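Local coordinates for protein 4-hydroxybenzoyl-CoA thioesterase (Pseudomonas sp. CBS3, PDB 1LO7) that hydrolyses 4-hydroxybenzoyl-CoA to 4-hydroxybenzoate and coenzyme A, the last step in converting 4-chlorobenzoate to 4-hydroxybenzoate, at residues 60-65 and 114-119; 6-11 and 77-82. All coordinates share one frame; numbering follows the deposited sequence.

Contact 1. Residues 60-65 and 114-119; sequences PIVSCN and DEIRVF. With 4CO (4-hydroxyphenacyl coenzyme A), chain B; EDO (1,2-ethanediol), chain D.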
loop_
_atom_site.group_PDB
_atom_site.type_symbol
_atom_site.label_atom_id
_atom_site.label_comp_id
_atom_site.label_asym_id
_atom_site.label_seq_id
_atom_site.Cartn_x
_atom_site.Cartn_y
_atom_site.Cartn_z
ATOM N N PRO A 60 -18.932 -0.247 -2.358
ATOM C CA PRO A 60 -17.955 0.323 -3.271
ATOM C C PRO A 60 -18.246 1.805 -3.509
ATOM O O PRO A 60 -19.391 2.288 -3.429
ATOM C CB PRO A 60 -18.103 -0.414 -4.608
ATOM C CG PRO A 60 -19.335 -1.283 -4.483
ATOM C CD PRO A 60 -19.781 -1.263 -3.015
ATOM N N ILE A 61 -17.158 2.541 -3.807
ATOM C CA ILE A 61 -17.211 3.985 -4.065
ATOM C C ILE A 61 -17.453 4.294 -5.516
ATOM O O ILE A 61 -16.896 3.617 -6.363
ATOM C CB ILE A 61 -15.905 4.616 -3.561
ATOM C CG1 ILE A 61 -15.934 6.158 -3.539
ATOM C CG2 ILE A 61 -14.694 4.057 -4.326
ATOM C CD1 ILE A 61 -14.922 6.777 -2.557
ATOM N N VAL A 62 -18.317 5.299 -5.756
ATOM C CA VAL A 62 -18.654 5.750 -7.108
ATOM C C VAL A 62 -18.139 7.165 -7.379
ATOM O O VAL A 62 -17.921 7.573 -8.525
ATOM C CB VAL A 62 -20.115 5.618 -7.511
ATOM C CG1 VAL A 62 -20.498 4.134 -7.428
ATOM C CG2 VAL A 62 -21.055 6.364 -6.560
ATOM N N SER A 63 -17.930 7.931 -6.323
ATOM C CA SER A 63 -17.446 9.275 -6.533
ATOM C C SER A 63 -16.784 9.834 -5.293
ATOM O O SER A 63 -17.088 9.424 -4.184
ATOM C CB SER A 63 -18.623 10.151 -6.927
ATOM O OG SER A 63 -18.159 11.464 -7.167
ATOM N N CYS A 64 -15.880 10.775 -5.437
ATOM C CA CYS A 64 -15.275 11.341 -4.236
ATOM C C CYS A 64 -14.867 12.803 -4.439
ATOM O O CYS A 64 -14.407 13.191 -5.495
ATOM C CB CYS A 64 -13.990 10.617 -3.781
ATOM S SG CYS A 64 -13.322 11.345 -2.218
ATOM N N ASN A 65 -15.010 13.614 -3.411
ATOM C CA ASN A 65 -14.566 14.994 -3.473
ATOM C C ASN A 65 -13.769 15.170 -2.213
ATOM O O ASN A 65 -14.317 15.096 -1.121
ATOM C CB ASN A 65 -15.718 16.043 -3.552
ATOM C CG ASN A 65 -15.161 17.457 -3.650
ATOM O OD1 ASN A 65 -14.026 17.771 -3.240
ATOM N ND2 ASN A 65 -15.980 18.333 -4.216
ATOM N N ASP A 114 -15.899 13.833 0.876
ATOM C CA ASP A 114 -17.285 13.451 0.759
ATOM C C ASP A 114 -17.231 12.322 -0.252
ATOM O O ASP A 114 -16.909 12.533 -1.438
ATOM C CB ASP A 114 -18.187 14.542 0.217
ATOM C CG ASP A 114 -18.527 15.504 1.307
ATOM O OD1 ASP A 114 -18.359 15.260 2.473
ATOM O OD2 ASP A 114 -19.022 16.627 0.884
ATOM N N GLU A 115 -17.532 11.109 0.219
ATOM C CA GLU A 115 -17.535 9.922 -0.623
ATOM C C GLU A 115 -18.954 9.536 -0.981
ATOM O O GLU A 115 -19.826 9.571 -0.115
ATOM C CB GLU A 115 -16.905 8.687 0.114
ATOM C CG GLU A 115 -15.413 8.886 0.470
ATOM C CD GLU A 115 -14.863 7.658 1.144
ATOM O OE1 GLU A 115 -15.504 6.975 1.900
ATOM O OE2 GLU A 115 -13.603 7.422 0.861
ATOM N N ILE A 116 -19.151 9.150 -2.226
ATOM C CA ILE A 116 -20.458 8.695 -2.642
ATOM C C ILE A 116 -20.304 7.197 -2.858
ATOM O O ILE A 116 -19.494 6.758 -3.667
ATOM C CB ILE A 116 -21.020 9.375 -3.875
ATOM C CG1 ILE A 116 -21.068 10.913 -3.627
ATOM C CG2 ILE A 116 -22.407 8.768 -4.146
ATOM C CD1 ILE A 116 -21.845 11.701 -4.692
ATOM N N ARG A 117 -21.052 6.395 -2.097
ATOM C CA ARG A 117 -20.945 4.963 -2.228
ATOM C C ARG A 117 -22.319 4.338 -2.410
ATOM O O ARG A 117 -23.373 5.014 -2.330
ATOM C CB ARG A 117 -20.335 4.415 -0.930
ATOM C CG ARG A 117 -18.828 4.706 -0.754
ATOM C CD ARG A 117 -18.386 4.370 0.661
ATOM N NE ARG A 117 -16.992 4.725 0.994
ATOM C CZ ARG A 117 -15.977 3.860 0.939
ATOM N NH1 ARG A 117 -16.119 2.580 0.524
ATOM N NH2 ARG A 117 -14.777 4.309 1.321
ATOM N N VAL A 118 -22.300 3.029 -2.637
ATOM C CA VAL A 118 -23.551 2.288 -2.797
ATOM C C VAL A 118 -23.363 0.942 -2.213
ATOM O O VAL A 118 -22.237 0.453 -2.149
ATOM C CB VAL A 118 -23.876 2.051 -4.247
ATOM C CG1 VAL A 118 -24.081 3.366 -4.978
ATOM C CG2 VAL A 118 -22.824 1.171 -4.925
ATOM N N PHE A 119 -24.480 0.338 -1.774
ATOM C CA PHE A 119 -24.467 -1.037 -1.277
ATOM C C PHE A 119 -24.509 -1.849 -2.545
ATOM O O PHE A 119 -25.215 -1.487 -3.454
ATOM C CB PHE A 119 -25.646 -1.396 -0.379
ATOM C CG PHE A 119 -25.396 -0.880 1.020
ATOM C CD1 PHE A 119 -24.717 -1.651 1.960
ATOM C CD2 PHE A 119 -25.820 0.400 1.379
ATOM C CE1 PHE A 119 -24.512 -1.175 3.251
ATOM C CE2 PHE A 119 -25.612 0.889 2.668
ATOM C CZ PHE A 119 -24.942 0.098 3.601
HETATM N N1A 4CO B . -21.589 10.656 -8.888
HETATM C C2A 4CO B . -22.689 10.571 -8.080
HETATM N N3A 4CO B . -23.487 9.547 -7.927
HETATM C C4A 4CO B . -23.102 8.487 -8.669
HETATM C C5A 4CO B . -22.024 8.433 -9.537
HETATM C C6A 4CO B . -21.227 9.583 -9.634
HETATM N N6A 4CO B . -20.170 9.654 -10.415
HETATM N N7A 4CO B . -21.941 7.187 -10.152
HETATM C C8A 4CO B . -22.982 6.503 -9.660
HETATM N N9A 4CO B . -23.723 7.249 -8.781
HETATM C C1D 4CO B . -24.975 6.878 -8.114
HETATM C C2D 4CO B . -26.142 6.824 -9.095
HETATM O O2D 4CO B . -26.649 8.129 -9.387
HETATM C C3D 4CO B . -27.136 6.042 -8.255
HETATM O O3D 4CO B . -27.549 6.803 -7.148
HETATM P P3D 4CO B . -29.073 6.965 -6.762
HETATM O O7A 4CO B . -29.598 8.028 -7.595
HETATM O O8A 4CO B . -29.781 5.700 -6.975
HETATM O O9A 4CO B . -29.119 7.357 -5.260
HETATM C C4D 4CO B . -26.193 4.980 -7.698
HETATM O O4D 4CO B . -24.855 5.564 -7.741
HETATM C C5D 4CO B . -26.232 3.622 -8.334
HETATM O O5D 4CO B . -25.692 3.747 -9.652
HETATM P P1A 4CO B . -26.495 3.100 -10.858
HETATM O O1A 4CO B . -25.782 3.607 -12.040
HETATM O O2A 4CO B . -27.896 3.457 -10.846
HETATM O O3A 4CO B . -26.439 1.582 -10.749
HETATM P P2A 4CO B . -25.401 0.516 -11.348
HETATM O O4A 4CO B . -25.751 -0.781 -10.730
HETATM O O5A 4CO B . -25.602 0.442 -12.793
HETATM O O6A 4CO B . -23.832 0.997 -11.224
HETATM C CBP 4CO B . -21.873 0.504 -10.044
HETATM C CCP 4CO B . -23.289 1.074 -9.932
HETATM C CDP 4CO B . -21.895 -0.937 -10.581
HETATM C CEP 4CO B . -21.165 0.607 -8.700
HETATM C CAP 4CO B . -21.081 1.204 -11.161
HETATM O OAP 4CO B . -21.035 2.613 -10.924
HETATM C C9P 4CO B . -19.596 0.855 -11.075
HETATM O O9P 4CO B . -19.224 -0.281 -11.279
HETATM N N8P 4CO B . -18.687 1.903 -10.651
HETATM C C7P 4CO B . -17.338 1.395 -10.376
HETATM C C6P 4CO B . -17.162 0.999 -8.903
HETATM C C5P 4CO B . -15.666 0.835 -8.613
HETATM O O5P 4CO B . -14.950 0.068 -9.249
HETATM N N4P 4CO B . -15.215 1.653 -7.512
HETATM C C3P 4CO B . -13.781 1.635 -7.265
HETATM C C2P 4CO B . -13.347 0.356 -6.597
HETATM S S1P 4CO B . -14.531 -0.314 -5.430
HETATM O O1B 4CO B . -12.444 -0.156 -2.923
HETATM C C1B 4CO B . -13.377 -0.915 -3.116
HETATM C C2B 4CO B . -14.333 -1.180 -2.034
HETATM C C3B 4CO B . -15.404 -2.077 -2.271
HETATM C C4B 4CO B . -16.306 -2.355 -1.247
HETATM C C5B 4CO B . -16.128 -1.764 0.021
HETATM O O2B 4CO B . -16.993 -2.083 1.089
HETATM C C6B 4CO B . -15.063 -0.845 0.237
HETATM C C7B 4CO B . -14.156 -0.553 -0.801
HETATM C CB 4CO B . -13.590 -1.545 -4.442
HETATM C C1 EDO D . -15.529 18.836 1.321
HETATM O O1 EDO D . -15.329 20.207 1.011
HETATM C C2 EDO D . -14.428 18.015 0.700
HETATM O O2 EDO D . -13.804 18.732 -0.359
#
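The carbonyl oxygen of Ile-116 is gripped by two successive backbone N-H groups of the facing strand. Val-62 N lies 2.8 Å from Ile-116 O and gives a nearly straight bond, 174° at the hydrogen. Ser-63 N comes to the same Ile-116 O at 3.3 Å, in the carbonyl plane on a lone pair, and is more bent (153°). Two residues thus face one, which is the evidence for a classic beta bulge: the antiparallel register steps by one between the pairs Ile-61/Arg-117 and Ser-63/Ile-116.

Near the bulge the strands meet 4-hydroxyphenacyl coenzyme A. Ser-63 CB stands 3.6 Å from adenine N1A, while Ile-116 CD1 reaches C2A of the same ring at 3.7 Å. The branches Val-62 CG2 and Ile-116 CG2 touch each other at 3.7 Å beside the base. Farther along the ligand, Ile-61 O accepts a hydrogen bond from pantetheine N4P at 2.8 Å.

On the sheet face of Ile-61, Cys-64, Glu-115 and Arg-117 lies a charged pair. Arg-117 approaches side-on, NE and NH2 both bonding Glu-115 OE1 from one side of the carboxylate plane, each at 2.8 Å. With Asp-32 holding NH2 and Thr-59 O holding NH1, the guanidinium is fixed in rotation. C6B of the ligand's hydroxyphenyl ring lies at the guanidinium edge, in its plane, 3.6 Å from Arg-117 NH1. Ile-61 has CG1 anti to the backbone N (chi1 -170°), and its CD1 beyond meets the Glu-115 chain, the two side chains crossing at about a right angle.

Ser-63 and Cys-64 also pair with a strand of the second subunit, continuing the sheet across the interface. The bulged strand pair thus lines the acyl-CoA pocket of this hot-dog fold thioesterase, where the substrate analogue is bound.

Contact 2. Residues 6-11 and 77-82; sequences TMQQRI and VLTIET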
loop_
_atom_site.group_PDB
_atom_site.type_symbol
_atom_site.label_atom_id
_atom_site.label_comp_id
_atom_site.label_asym_id
_atom_site.label_seq_id
_atom_site.Cartn_x
_atom_site.Cartn_y
_atom_site.Cartn_z
ATOM N N THR A 6 -16.371 8.189 15.421
ATOM C CA THR A 6 -15.016 8.672 15.345
ATOM C C THR A 6 -14.047 7.557 15.556
ATOM O O THR A 6 -14.300 6.602 16.304
ATOM C CB THR A 6 -14.788 9.679 16.487
ATOM O OG1 THR A 6 -15.487 10.876 16.226
ATOM C CG2 THR A 6 -13.303 9.977 16.564
ATOM N N MET A 7 -12.911 7.683 14.890
ATOM C CA MET A 7 -11.833 6.715 15.030
ATOM C C MET A 7 -10.505 7.404 14.885
ATOM O O MET A 7 -10.404 8.453 14.261
ATOM C CB MET A 7 -11.893 5.435 14.183
ATOM C CG MET A 7 -11.691 5.704 12.722
ATOM S SD MET A 7 -11.487 4.162 11.790
ATOM C CE MET A 7 -9.867 3.608 12.342
ATOM N N GLN A 8 -9.514 6.793 15.481
ATOM C CA GLN A 8 -8.164 7.316 15.444
ATOM C C GLN A 8 -7.278 6.505 14.538
ATOM O O GLN A 8 -7.497 5.296 14.319
ATOM C CB GLN A 8 -7.571 7.424 16.840
ATOM C CG GLN A 8 -8.382 8.436 17.680
ATOM C CD GLN A 8 -7.602 9.053 18.822
ATOM O OE1 GLN A 8 -7.476 10.281 18.883
ATOM N NE2 GLN A 8 -7.096 8.215 19.730
ATOM N N GLN A 9 -6.265 7.197 14.004
ATOM C CA GLN A 9 -5.320 6.576 13.109
ATOM C C GLN A 9 -3.897 7.166 13.283
ATOM O O GLN A 9 -3.663 8.371 13.107
ATOM C CB GLN A 9 -5.848 6.641 11.659
ATOM C CG GLN A 9 -4.819 6.040 10.683
ATOM C CD GLN A 9 -4.616 4.569 10.973
ATOM O OE1 GLN A 9 -5.614 3.853 11.019
ATOM N NE2 GLN A 9 -3.368 4.129 11.241
ATOM N N ARG A 10 -2.914 6.316 13.659
ATOM C CA ARG A 10 -1.561 6.817 13.840
ATOM C C ARG A 10 -0.837 6.741 12.517
ATOM O O ARG A 10 -1.017 5.777 11.791
ATOM C CB ARG A 10 -0.752 6.177 14.954
ATOM C CG ARG A 10 0.419 7.101 15.361
ATOM C CD ARG A 10 1.334 6.565 16.477
ATOM N NE ARG A 10 2.003 5.310 16.092
ATOM C CZ ARG A 10 2.231 4.251 16.900
ATOM N NH1 ARG A 10 1.878 4.226 18.188
ATOM N NH2 ARG A 10 2.835 3.171 16.401
ATOM N N ILE A 11 -0.066 7.754 12.213
ATOM C CA ILE A 11 0.633 7.777 10.933
ATOM C C ILE A 11 1.990 7.165 11.165
ATOM O O ILE A 11 2.653 7.508 12.146
ATOM C CB ILE A 11 0.792 9.200 10.406
ATOM C CG1 ILE A 11 -0.599 9.850 10.167
ATOM C CG2 ILE A 11 1.659 9.173 9.121
ATOM C CD1 ILE A 11 -0.550 11.360 9.791
ATOM N N VAL A 77 -1.237 11.656 15.393
ATOM C CA VAL A 77 -2.396 10.841 15.616
ATOM C C VAL A 77 -3.578 11.584 15.001
ATOM O O VAL A 77 -3.923 12.664 15.460
ATOM C CB VAL A 77 -2.633 10.557 17.103
ATOM C CG1 VAL A 77 -4.012 9.927 17.290
ATOM C CG2 VAL A 77 -1.543 9.613 17.592
ATOM N N LEU A 78 -4.179 10.993 13.967
ATOM C CA LEU A 78 -5.305 11.615 13.337
ATOM C C LEU A 78 -6.610 11.165 13.962
ATOM O O LEU A 78 -6.751 10.030 14.421
ATOM C CB LEU A 78 -5.371 11.239 11.839
ATOM C CG LEU A 78 -4.106 11.503 11.030
ATOM C CD1 LEU A 78 -4.303 10.869 9.659
ATOM C CD2 LEU A 78 -3.954 12.997 10.817
ATOM N N THR A 79 -7.588 12.082 13.936
ATOM C CA THR A 79 -8.891 11.767 14.420
ATOM C C THR A 79 -9.806 11.884 13.214
ATOM O O THR A 79 -9.811 12.931 12.553
ATOM C CB THR A 79 -9.342 12.691 15.549
ATOM O OG1 THR A 79 -8.590 12.379 16.694
ATOM C CG2 THR A 79 -10.794 12.385 15.845
ATOM N N ILE A 80 -10.511 10.798 12.904
ATOM C CA ILE A 80 -11.426 10.812 11.773
ATOM C C ILE A 80 -12.906 10.779 12.255
ATOM O O ILE A 80 -13.275 9.914 13.064
ATOM C CB ILE A 80 -11.152 9.648 10.832
ATOM C CG1 ILE A 80 -9.645 9.571 10.576
ATOM C CG2 ILE A 80 -11.977 9.848 9.541
ATOM C CD1 ILE A 80 -9.281 8.459 9.597
ATOM N N GLU A 81 -13.729 11.716 11.776
ATOM C CA GLU A 81 -15.152 11.767 12.126
ATOM C C GLU A 81 -15.937 11.476 10.858
ATOM O O GLU A 81 -15.753 12.129 9.843
ATOM C CB GLU A 81 -15.501 13.130 12.729
ATOM C CG GLU A 81 -16.933 13.202 13.235
ATOM C CD GLU A 81 -17.108 14.363 14.165
ATOM O OE1 GLU A 81 -16.150 14.940 14.637
ATOM O OE2 GLU A 81 -18.360 14.634 14.468
ATOM N N THR A 82 -16.771 10.439 10.927
ATOM C CA THR A 82 -17.542 9.988 9.793
ATOM C C THR A 82 -19.051 9.978 10.062
ATOM O O THR A 82 -19.516 9.550 11.111
ATOM C CB THR A 82 -17.106 8.521 9.460
ATOM O OG1 THR A 82 -15.722 8.491 9.158
ATOM C CG2 THR A 82 -17.882 7.942 8.275
#
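Strands 6-10 and 77-82 run antiparallel in unbroken register from Thr-6/Glu-81 to Arg-10/Val-77, their axes approaching to 4.6 Å with 153° between directions. Met-7 with Ile-80 and Gln-9 with Leu-78 are the hydrogen-bonded pairs, each joined by two backbone bonds. The shortest runs from Ile-80 N to Met-7 O, at 2.7 Å and nearly straight (172° at the hydrogen). Between these pairs, Gln-8 CA adds a C-H...O contact to Leu-78 O at 3.2 Å.

The face bearing Met-7, Gln-9, Leu-78 and Ile-80 is the inner one. Ile-11, just past the strand end, brings CD1 to within 3.8 Å of Leu-78 CG, and both side chains, like that of Gln-9, touch Trp-30 of helix 25-41. This is the hot-dog layout, an antiparallel sheet wrapped round a long helix; within the chain strand 4-10 pairs with strand 77-87, which is bonded on its other side to strand 91-101. Gln-9 turns back on its own strand: CD is folded over at chi2 64°, and NE2 bonds Arg-10 O at 2.9 Å, with that oxygen close to the amide plane.

Polar and apolar groups mix on the other face, where several residues are exposed. Gln-8 OE1 lies 3.2 Å from Thr-79 OG1, at best a weak hydrogen bond. The methyl groups Thr-6 CG2 and Thr-79 CG2 meet at 3.6 Å, the two side chains crossing obliquely. Val-77 divides its branches between two neighbours: CG1 lies against the carboxamide of Gln-8, and CG2 is 3.9 Å from Arg-10 CG. The chain of Arg-10 then leads away from Val-77 to a salt bridge with Glu-12, and it packs on Asn-37 of the third subunit.

Contacts 1 and 2 join different strand pairs of one antiparallel sheet, on opposite sides of the chain's centre, with centres about 20 Å apart and nearest atoms about 7 Å apart. Strand 91-101 connects them, bonding to 77-87 on one side and to 107-123 on the other. Contact 1 is mostly buried, interrupted by a bulge, and rich in charge and ligand contacts; contact 2 keeps regular register, with a mainly apolar face toward the helix and a largely exposed outer one. Helix 25-41 meets both, touching Glu-115 and Arg-117 in the first and Leu-78 in the second. Their neighbours differ too: 60-65 extends the sheet into the second subunit, whereas 6-11 packs against the third through Arg-10.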